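Local coordinates for protein vibralactone Cyclase (Boreostereum vibrans, PDB 6KD0) that catalyses the cyclization that forms the fused bicyclic beta-lactone of vibralactone, using an alpha/beta-hydrolase fold, at residues D30-L35 with S238-Y243; E67-P72 with G161-D166; D148-L153 with P194-T199. All coordinates share one frame; numbering follows the deposited sequence.

Interactions 2 and 3 are neighbours, while interaction 1 stands apart. The centres of 2 and 3 lie 14 Å from each other on the same side of the chain's centre, and they touch where I71 CD1 packs on G152 CA at 3.9 Å, joining the outermost strand 64-73 to helix 144-158. Interaction 1 lies beyond that centre, with its own centre 37 Å from interaction 2 and 34 Å from interaction 3, and its nearest atoms remain about 20 and 15 Å away. In interaction 3, segment 194-199 follows helix 178-192, which begins within the likely nucleophile elbow, next to S177, the probable nucleophile.

Interaction 1. Residues D30-L35 with S238-Y243; sequences DPFPPL and SKKEVY
K240 and F32 meet on the protein surface, where the aliphatic length of the lysine lies obliquely against the CD2/CE2 side of the phenylalanine ring. CG of K240 is anti to the backbone N (chi1 -179°) and the rest of the chain is extended, a shape that carries it from the helix toward the loop. CB makes no close approach to F32. K240 CG then comes 4.0 Å from F32 CE2. Next along the chain, K240 CD lies 4.0 Å from F32 CD2. K240 CE is nearer, at 3.7 Å from F32 CD2. The ammonium continues beyond the ring to a water: K240 NZ donates to the water at 2.9 Å, and the same water donates to P31 O at 2.8 Å. This water lies in the plane of the F32 ring, at its edge, so one polar bridge borders the apolar contact.

F32 has a second neighbour on the helix, E241, whose CG is 3.8 Å from F32 CE2. The approach is oblique, with ring and carboxylate planes 76° apart. The carboxylate itself is engaged elsewhere. S238 N donates to E241 OE2 at 2.9 Å, on the lone pair directed away from the other oxygen, and E241 N returns a bond to S238 OG, 3.1 Å long. These reciprocal bonds form a capping box at the start of helix 239-249. E241 OE1 makes a salt bridge with R38, which also forms a cation-pi contact with F32, while W244 meets the ring edge-to-face.

The chemistry is therefore divided: methylene groups meet the ring, the lysine charge reaches the loop through water, and the glutamate charge is shared between the helix cap and R38, which probably keeps it ionised beside the aromatic group.

Interaction 2. Residues E67-P72 with G161-D166; sequences EDYYIP and GSFNAD
The first torsion of Y69 carries its hydroxyl to the loop, while that of F163 turns its ring into the sheet. Y69 has CG anti to its carbonyl carbon (chi1 -65°), which sends the ring from the strand toward the loop, hydroxyl foremost. F163 holds CG between its backbone N and carbonyl carbon (chi1 51°), swinging the ring toward the sheet; the backbone itself sets F163 CB beside the tyrosine oxygen.

That oxygen makes most of the contact. Y69 OH lies 3.9 Å from F163 CB and 3.7 Å from S162 O. It is also 3.9 Å from S162 OG, a separation at which no hydrogen bond is assigned, and the serine hydroxyl is bonded to N159 O. The rings themselves touch more loosely, Y69 CE1 being 4.4 Å from F163 CD2, and their approach is oblique. W155 meets the Y69 ring with the planes inclined, while the buried F163 ring packs on I84, V130 and L97 of three sheet strands.

A polar link lies beside this van der Waals contact. E67, two residues before Y69 and pointing from the strand toward the same loop, uses OE1 to accept from a water at 2.7 Å; that water also donates to S162 O at 3.0 Å. The loop has its own tie, N164 N donating to G161 O at 3.1 Å, which closes the turn that carries S162 and F163.

The contact thus joins strand 64-73, outermost in the sheet of this alpha/beta hydrolase, to the connection between helix 144-158 and strand 171-176. Its chemistry implies attachment by van der Waals touch and a shared water: no direct hydrogen bond crosses from strand to loop, and the carboxylate and the carbonyl are linked through a water that donates to both.

Interaction 3. Residues D148-L153 with P194-T199; sequences DVYAGL and PFFANT
L153 and F196 mark the nearest approach of the two backbones, with L153 CA and F196 CA 9.7 Å apart, so side chains must span the interval. Segment 148-153 is regular helix, as G152 N to D148 O at 2.9 Å attests. Opposite it, a short 3-10 turn begins at P194, and in it A197 N donates to P194 O at 3.0 Å.

F196 reaches across the interval. Its CG is anti to the carbonyl carbon (chi1 -76°), directing the ring toward the helix, where two side chains meet it at different atoms. Y150 comes from the opposing direction: its OH lies 3.3 Å from F196 CE2, at the ring edge and near the ring plane. The two aromatic groups meet obliquely, inclined at 58° with their centroids 5.7 Å apart. L153 reaches the far end of the phenylalanine obliquely, with CG and CD2 each 3.8 Å from F196 CZ.

The site belongs to the alpha/beta-hydrolase fold: segment 194-199 lies in the beta-alpha-beta crossover that runs from strand 171-176 through helix 178-192 to strand 203-207, and here it packs against helix 144-158. F171 of strand 171-176 touches both L153 and F196. Replacing F196 with an alanine would probably open a gap between L153 and Y150 and leave the Y150 hydroxyl and L153 CG without the ring they rest on.

Within the turn, F195 CD2 sits over the centre of one face of the F196 ring, 3.7 Å above its plane, and T199 O lies at the edge of that ring, in its plane. The hydroxyl of Y150 is bonded to D193, which also accepts from F195 N, so this carboxylate ties the tyrosine tip to the start of the turn.

Interaction 1. Residues D30-L35 with S238-Y243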
loop_
_atom_site.group_PDB
_atom_site.type_symbol
_atom_site.label_atom_id
_atom_site.label_comp_id
_atom_site.label_asym_id
_atom_site.label_seq_id
_atom_site.Cartn_x
_atom_site.Cartn_y
_atom_site.Cartn_z
ATOM N N ASP A 30 25.846 10.253 2.881
ATOM C CA ASP A 30 25.132 11.149 3.796
ATOM C C ASP A 30 24.709 10.409 5.060
ATOM O O ASP A 30 24.069 9.361 4.956
ATOM C CB ASP A 30 23.850 11.671 3.140
ATOM C CG ASP A 30 24.088 12.745 2.121
ATOM O OD1 ASP A 30 25.215 13.270 2.036
ATOM O OD2 ASP A 30 23.118 13.080 1.410
ATOM N N PRO A 31 24.957 10.954 6.256
ATOM C CA PRO A 31 24.342 10.352 7.454
ATOM C C PRO A 31 22.827 10.323 7.380
ATOM O O PRO A 31 22.207 9.334 7.786
ATOM C CB PRO A 31 24.830 11.256 8.597
ATOM C CG PRO A 31 26.032 11.962 8.044
ATOM C CD PRO A 31 25.771 12.136 6.594
ATOM N N PHE A 32 22.214 11.378 6.852
ATOM C CA PHE A 32 20.760 11.435 6.686
ATOM C C PHE A 32 20.445 12.234 5.423
ATOM O O PHE A 32 20.407 13.475 5.449
ATOM C CB PHE A 32 20.066 12.028 7.910
ATOM C CG PHE A 32 18.586 11.767 7.945
ATOM C CD1 PHE A 32 17.710 12.593 7.259
ATOM C CD2 PHE A 32 18.071 10.687 8.653
ATOM C CE1 PHE A 32 16.342 12.356 7.283
ATOM C CE2 PHE A 32 16.700 10.441 8.685
ATOM C CZ PHE A 32 15.835 11.281 7.993
ATOM N N PRO A 33 20.204 11.560 4.301
ATOM C CA PRO A 33 19.918 12.255 3.047
ATOM C C PRO A 33 18.690 13.139 3.174
ATOM O O PRO A 33 17.697 12.744 3.804
ATOM C CB PRO A 33 19.667 11.109 2.054
ATOM C CG PRO A 33 20.322 9.924 2.658
ATOM C CD PRO A 33 20.254 10.094 4.138
ATOM N N PRO A 34 18.719 14.332 2.582
ATOM C CA PRO A 34 17.565 15.237 2.641
ATOM C C PRO A 34 16.450 14.755 1.719
ATOM O O PRO A 34 16.644 13.876 0.880
ATOM C CB PRO A 34 18.135 16.574 2.160
ATOM C CG PRO A 34 19.272 16.182 1.243
ATOM C CD PRO A 34 19.817 14.870 1.755
ATOM N N LEU A 35 15.266 15.357 1.893
ATOM C CA LEU A 35 14.087 14.907 1.153
ATOM C C LEU A 35 14.316 14.921 -0.355
ATOM O O LEU A 35 13.924 13.978 -1.063
ATOM C CB LEU A 35 12.872 15.774 1.504
ATOM C CG LEU A 35 11.570 15.327 0.837
ATOM C CD1 LEU A 35 11.305 13.827 1.026
ATOM C CD2 LEU A 35 10.432 16.139 1.380
ATOM N N SER A 238 14.761 3.072 9.183
ATOM C CA SER A 238 15.151 3.165 10.578
ATOM C C SER A 238 14.025 3.817 11.373
ATOM O O SER A 238 13.126 4.441 10.805
ATOM C CB SER A 238 16.447 3.964 10.705
ATOM O OG SER A 238 16.242 5.312 10.304
ATOM N N LYS A 239 14.056 3.611 12.695
ATOM C CA LYS A 239 13.175 4.345 13.604
ATOM C C LYS A 239 13.298 5.850 13.407
ATOM O O LYS A 239 12.298 6.583 13.385
ATOM C CB LYS A 239 13.511 3.969 15.052
ATOM C CG LYS A 239 12.862 4.865 16.097
ATOM C CD LYS A 239 13.129 4.325 17.504
ATOM C CE LYS A 239 12.236 4.995 18.532
ATOM N NZ LYS A 239 12.856 6.214 19.111
ATOM N N LYS A 240 14.529 6.336 13.296
ATOM C CA LYS A 240 14.740 7.752 13.037
ATOM C C LYS A 240 13.962 8.217 11.807
ATOM O O LYS A 240 13.355 9.295 11.820
ATOM C CB LYS A 240 16.240 8.010 12.869
ATOM C CG LYS A 240 16.615 9.455 12.608
ATOM C CD LYS A 240 18.128 9.599 12.507
ATOM C CE LYS A 240 18.518 11.054 12.276
ATOM N NZ LYS A 240 19.996 11.253 12.231
ATOM N N GLU A 241 13.973 7.412 10.737
ATOM C CA GLU A 241 13.279 7.771 9.501
ATOM C C GLU A 241 11.768 7.738 9.693
ATOM O O GLU A 241 11.042 8.590 9.158
ATOM C CB GLU A 241 13.704 6.821 8.375
ATOM C CG GLU A 241 15.101 7.093 7.819
ATOM C CD GLU A 241 15.538 6.063 6.785
ATOM O OE1 GLU A 241 16.036 6.457 5.709
ATOM O OE2 GLU A 241 15.383 4.857 7.047
ATOM N N VAL A 242 11.275 6.750 10.448
ATOM C CA VAL A 242 9.848 6.678 10.755
ATOM C C VAL A 242 9.394 7.969 11.437
ATOM O O VAL A 242 8.402 8.607 11.034
ATOM C CB VAL A 242 9.559 5.433 11.612
ATOM C CG1 VAL A 242 8.155 5.507 12.218
ATOM C CG2 VAL A 242 9.712 4.168 10.752
ATOM N N TYR A 243 10.124 8.373 12.482
ATOM C CA TYR A 243 9.779 9.604 13.195
ATOM C C TYR A 243 9.875 10.824 12.280
ATOM O O TYR A 243 9.064 11.759 12.379
ATOM C CB TYR A 243 10.691 9.773 14.418
ATOM C CG TYR A 243 10.217 9.013 15.636
ATOM C CD1 TYR A 243 10.002 7.644 15.578
ATOM C CD2 TYR A 243 9.970 9.669 16.840
ATOM C CE1 TYR A 243 9.559 6.931 16.691
ATOM C CE2 TYR A 243 9.531 8.976 17.957
ATOM C CZ TYR A 243 9.331 7.606 17.878
ATOM O OH TYR A 243 8.888 6.903 18.977
HETATM O O HOH W 1 21.258 9.311 10.469
#

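Interaction 2. Residues E67-P72 with G161-D166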
loop_
_atom_site.group_PDB
_atom_site.type_symbol
_atom_site.label_atom_id
_atom_site.label_comp_id
_atom_site.label_asym_id
_atom_site.label_seq_id
_atom_site.Cartn_x
_atom_site.Cartn_y
_atom_site.Cartn_z
ATOM N N GLU A 67 -5.312 4.847 -19.603
ATOM C CA GLU A 67 -6.078 6.076 -19.742
ATOM C C GLU A 67 -5.745 6.997 -18.577
ATOM O O GLU A 67 -5.863 6.598 -17.416
ATOM C CB GLU A 67 -7.580 5.779 -19.800
ATOM C CG GLU A 67 -8.429 6.998 -20.070
ATOM C CD GLU A 67 -8.862 7.111 -21.523
ATOM O OE1 GLU A 67 -9.709 6.301 -21.972
ATOM O OE2 GLU A 67 -8.359 8.021 -22.216
ATOM N N ASP A 68 -5.312 8.213 -18.878
ATOM C CA ASP A 68 -4.976 9.179 -17.843
ATOM C C ASP A 68 -6.098 10.188 -17.694
ATOM O O ASP A 68 -6.697 10.623 -18.680
ATOM C CB ASP A 68 -3.667 9.896 -18.160
ATOM C CG ASP A 68 -2.460 8.999 -17.976
ATOM O OD1 ASP A 68 -2.194 8.577 -16.833
ATOM O OD2 ASP A 68 -1.797 8.685 -18.987
ATOM N N TYR A 69 -6.370 10.559 -16.450
ATOM C CA TYR A 69 -7.410 11.500 -16.100
ATOM C C TYR A 69 -6.830 12.562 -15.182
ATOM O O TYR A 69 -5.798 12.367 -14.530
ATOM C CB TYR A 69 -8.579 10.811 -15.397
ATOM C CG TYR A 69 -9.335 9.827 -16.242
ATOM C CD1 TYR A 69 -8.937 8.506 -16.311
ATOM C CD2 TYR A 69 -10.452 10.219 -16.960
ATOM C CE1 TYR A 69 -9.638 7.586 -17.061
ATOM C CE2 TYR A 69 -11.165 9.313 -17.732
ATOM C CZ TYR A 69 -10.746 7.996 -17.782
ATOM O OH TYR A 69 -11.426 7.071 -18.529
ATOM N N TYR A 70 -7.565 13.662 -15.090
ATOM C CA TYR A 70 -7.256 14.781 -14.212
ATOM C C TYR A 70 -8.554 15.107 -13.484
ATOM O O TYR A 70 -9.498 15.587 -14.116
ATOM C CB TYR A 70 -6.769 15.953 -15.052
ATOM C CG TYR A 70 -5.802 16.881 -14.398
ATOM C CD1 TYR A 70 -4.666 16.403 -13.759
ATOM C CD2 TYR A 70 -5.997 18.258 -14.472
ATOM C CE1 TYR A 70 -3.767 17.276 -13.169
ATOM C CE2 TYR A 70 -5.107 19.140 -13.902
ATOM C CZ TYR A 70 -3.997 18.648 -13.243
ATOM O OH TYR A 70 -3.116 19.529 -12.664
ATOM N N ILE A 71 -8.640 14.798 -12.188
ATOM C CA ILE A 71 -9.921 14.877 -11.473
ATOM C C ILE A 71 -9.887 15.962 -10.399
ATOM O O ILE A 71 -8.817 16.260 -9.864
ATOM C CB ILE A 71 -10.319 13.514 -10.875
ATOM C CG1 ILE A 71 -9.435 13.146 -9.678
ATOM C CG2 ILE A 71 -10.274 12.423 -11.942
ATOM C CD1 ILE A 71 -9.955 11.960 -8.891
ATOM N N PRO A 72 -11.013 16.591 -10.052
ATOM C CA PRO A 72 -10.959 17.652 -9.038
ATOM C C PRO A 72 -10.830 17.060 -7.643
ATOM O O PRO A 72 -11.465 16.051 -7.318
ATOM C CB PRO A 72 -12.296 18.375 -9.216
ATOM C CG PRO A 72 -13.217 17.312 -9.686
ATOM C CD PRO A 72 -12.382 16.398 -10.558
ATOM N N GLY A 161 -17.550 2.853 -15.217
ATOM C CA GLY A 161 -17.954 2.406 -16.543
ATOM C C GLY A 161 -17.191 3.079 -17.659
ATOM O O GLY A 161 -16.977 2.483 -18.721
ATOM N N SER A 162 -16.738 4.312 -17.429
ATOM C CA SER A 162 -16.020 5.042 -18.462
ATOM C C SER A 162 -14.640 4.461 -18.745
ATOM O O SER A 162 -14.067 4.779 -19.788
ATOM C CB SER A 162 -15.926 6.521 -18.082
ATOM O OG SER A 162 -14.971 6.711 -17.070
ATOM N N PHE A 163 -14.104 3.581 -17.887
ATOM C CA PHE A 163 -12.894 2.857 -18.269
ATOM C C PHE A 163 -13.093 1.343 -18.139
ATOM O O PHE A 163 -12.153 0.599 -17.817
ATOM C CB PHE A 163 -11.672 3.358 -17.487
ATOM C CG PHE A 163 -11.858 3.411 -15.993
ATOM C CD1 PHE A 163 -11.510 2.334 -15.204
ATOM C CD2 PHE A 163 -12.346 4.560 -15.378
ATOM C CE1 PHE A 163 -11.671 2.377 -13.818
ATOM C CE2 PHE A 163 -12.515 4.612 -14.005
ATOM C CZ PHE A 163 -12.182 3.518 -13.222
ATOM N N ASN A 164 -14.319 0.871 -18.419
ATOM C CA ASN A 164 -14.645 -0.553 -18.559
ATOM C C ASN A 164 -14.582 -1.311 -17.234
ATOM O O ASN A 164 -14.364 -2.526 -17.221
ATOM C CB ASN A 164 -13.734 -1.246 -19.584
ATOM C CG ASN A 164 -14.076 -0.886 -21.008
ATOM O OD1 ASN A 164 -13.704 0.174 -21.496
ATOM N ND2 ASN A 164 -14.787 -1.783 -21.690
ATOM N N ALA A 165 -14.779 -0.620 -16.114
ATOM C CA ALA A 165 -14.780 -1.241 -14.799
ATOM C C ALA A 165 -16.192 -1.258 -14.228
ATOM O O ALA A 165 -17.030 -0.409 -14.562
ATOM C CB ALA A 165 -13.841 -0.507 -13.835
ATOM N N ASP A 166 -16.456 -2.246 -13.383
ATOM C CA ASP A 166 -17.729 -2.321 -12.673
ATOM C C ASP A 166 -17.443 -2.810 -11.259
ATOM O O ASP A 166 -17.133 -3.993 -11.057
ATOM C CB ASP A 166 -18.724 -3.233 -13.404
ATOM C CG ASP A 166 -20.042 -3.418 -12.639
ATOM O OD1 ASP A 166 -20.230 -2.798 -11.563
ATOM O OD2 ASP A 166 -20.894 -4.190 -13.133
HETATM O O HOH W 2 -11.866 4.667 -21.833
#

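Interaction 3. Residues D148-L153 with P194-T199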
loop_
_atom_site.group_PDB
_atom_site.type_symbol
_atom_site.label_atom_id
_atom_site.label_comp_id
_atom_site.label_asym_id
_atom_site.label_seq_id
_atom_site.Cartn_x
_atom_site.Cartn_y
_atom_site.Cartn_z
ATOM N N ASP A 148 -7.223 13.194 -0.695
ATOM C CA ASP A 148 -7.041 12.951 -2.130
ATOM C C ASP A 148 -7.285 11.489 -2.477
ATOM O O ASP A 148 -7.937 11.181 -3.480
ATOM C CB ASP A 148 -5.634 13.337 -2.588
ATOM C CG ASP A 148 -5.401 14.854 -2.616
ATOM O OD1 ASP A 148 -6.341 15.646 -2.372
ATOM O OD2 ASP A 148 -4.245 15.244 -2.890
ATOM N N VAL A 149 -6.742 10.577 -1.673
ATOM C CA VAL A 149 -6.958 9.150 -1.919
ATOM C C VAL A 149 -8.447 8.838 -1.895
ATOM O O VAL A 149 -8.968 8.086 -2.740
ATOM C CB VAL A 149 -6.177 8.320 -0.884
ATOM C CG1 VAL A 149 -6.586 6.844 -0.938
ATOM C CG2 VAL A 149 -4.650 8.475 -1.117
ATOM N N TYR A 150 -9.169 9.452 -0.960
ATOM C CA TYR A 150 -10.598 9.187 -0.849
ATOM C C TYR A 150 -11.363 9.775 -2.025
ATOM O O TYR A 150 -12.284 9.144 -2.555
ATOM C CB TYR A 150 -11.129 9.756 0.461
ATOM C CG TYR A 150 -12.492 9.225 0.824
ATOM C CD1 TYR A 150 -12.665 7.887 1.157
ATOM C CD2 TYR A 150 -13.593 10.059 0.866
ATOM C CE1 TYR A 150 -13.908 7.403 1.506
ATOM C CE2 TYR A 150 -14.844 9.575 1.215
ATOM C CZ TYR A 150 -14.990 8.259 1.528
ATOM O OH TYR A 150 -16.233 7.789 1.891
ATOM N N ALA A 151 -11.033 11.005 -2.420
ATOM C CA ALA A 151 -11.678 11.594 -3.592
ATOM C C ALA A 151 -11.463 10.726 -4.834
ATOM O O ALA A 151 -12.382 10.535 -5.643
ATOM C CB ALA A 151 -11.148 13.004 -3.817
ATOM N N GLY A 152 -10.254 10.190 -4.989
ATOM C CA GLY A 152 -9.977 9.302 -6.099
ATOM C C GLY A 152 -10.788 8.030 -6.028
ATOM O O GLY A 152 -11.229 7.508 -7.057
ATOM N N LEU A 153 -10.995 7.509 -4.806
ATOM C CA LEU A 153 -11.786 6.291 -4.627
ATOM C C LEU A 153 -13.236 6.542 -5.021
ATOM O O LEU A 153 -13.860 5.714 -5.699
ATOM C CB LEU A 153 -11.694 5.818 -3.173
ATOM C CG LEU A 153 -12.361 4.480 -2.822
ATOM C CD1 LEU A 153 -11.672 3.338 -3.567
ATOM C CD2 LEU A 153 -12.364 4.214 -1.310
ATOM N N PRO A 194 -22.530 6.762 3.086
ATOM C CA PRO A 194 -23.597 6.201 2.245
ATOM C C PRO A 194 -23.319 6.324 0.755
ATOM O O PRO A 194 -23.941 5.594 -0.027
ATOM C CB PRO A 194 -24.851 6.990 2.661
ATOM C CG PRO A 194 -24.393 8.141 3.426
ATOM C CD PRO A 194 -23.008 7.859 3.947
ATOM N N PHE A 195 -22.373 7.179 0.341
ATOM C CA PHE A 195 -21.982 7.249 -1.070
ATOM C C PHE A 195 -21.630 5.877 -1.631
ATOM O O PHE A 195 -21.854 5.607 -2.816
ATOM C CB PHE A 195 -20.782 8.179 -1.249
ATOM C CG PHE A 195 -20.259 8.221 -2.659
ATOM C CD1 PHE A 195 -20.816 9.086 -3.587
ATOM C CD2 PHE A 195 -19.220 7.386 -3.061
ATOM C CE1 PHE A 195 -20.341 9.130 -4.889
ATOM C CE2 PHE A 195 -18.742 7.420 -4.354
ATOM C CZ PHE A 195 -19.303 8.300 -5.274
ATOM N N PHE A 196 -21.046 5.017 -0.805
ATOM C CA PHE A 196 -20.543 3.720 -1.240
ATOM C C PHE A 196 -21.544 2.597 -1.022
ATOM O O PHE A 196 -21.200 1.437 -1.274
ATOM C CB PHE A 196 -19.235 3.383 -0.503
ATOM C CG PHE A 196 -18.035 4.145 -1.018
ATOM C CD1 PHE A 196 -17.385 3.739 -2.168
ATOM C CD2 PHE A 196 -17.589 5.281 -0.368
ATOM C CE1 PHE A 196 -16.300 4.444 -2.648
ATOM C CE2 PHE A 196 -16.503 5.992 -0.838
ATOM C CZ PHE A 196 -15.859 5.579 -1.979
ATOM N N ALA A 197 -22.761 2.914 -0.554
ATOM C CA ALA A 197 -23.731 1.880 -0.194
ATOM C C ALA A 197 -23.942 0.885 -1.330
ATOM O O ALA A 197 -23.995 -0.329 -1.104
ATOM C CB ALA A 197 -25.065 2.515 0.200
ATOM N N ASN A 198 -24.059 1.382 -2.560
ATOM C CA ASN A 198 -24.337 0.530 -3.708
ATOM C C ASN A 198 -23.089 -0.034 -4.376
ATOM O O ASN A 198 -23.210 -0.956 -5.182
ATOM C CB ASN A 198 -25.135 1.298 -4.760
ATOM C CG ASN A 198 -26.501 1.693 -4.258
ATOM O OD1 ASN A 198 -27.008 1.117 -3.283
ATOM N ND2 ASN A 198 -27.102 2.696 -4.898
ATOM N N THR A 199 -21.914 0.533 -4.111
ATOM C CA THR A 199 -20.646 0.044 -4.660
ATOM C C THR A 199 -19.626 -0.075 -3.529
ATOM O O THR A 199 -18.606 0.618 -3.522
ATOM C CB THR A 199 -20.136 0.967 -5.771
ATOM O OG1 THR A 199 -19.820 2.259 -5.221
ATOM C CG2 THR A 199 -21.189 1.126 -6.876
#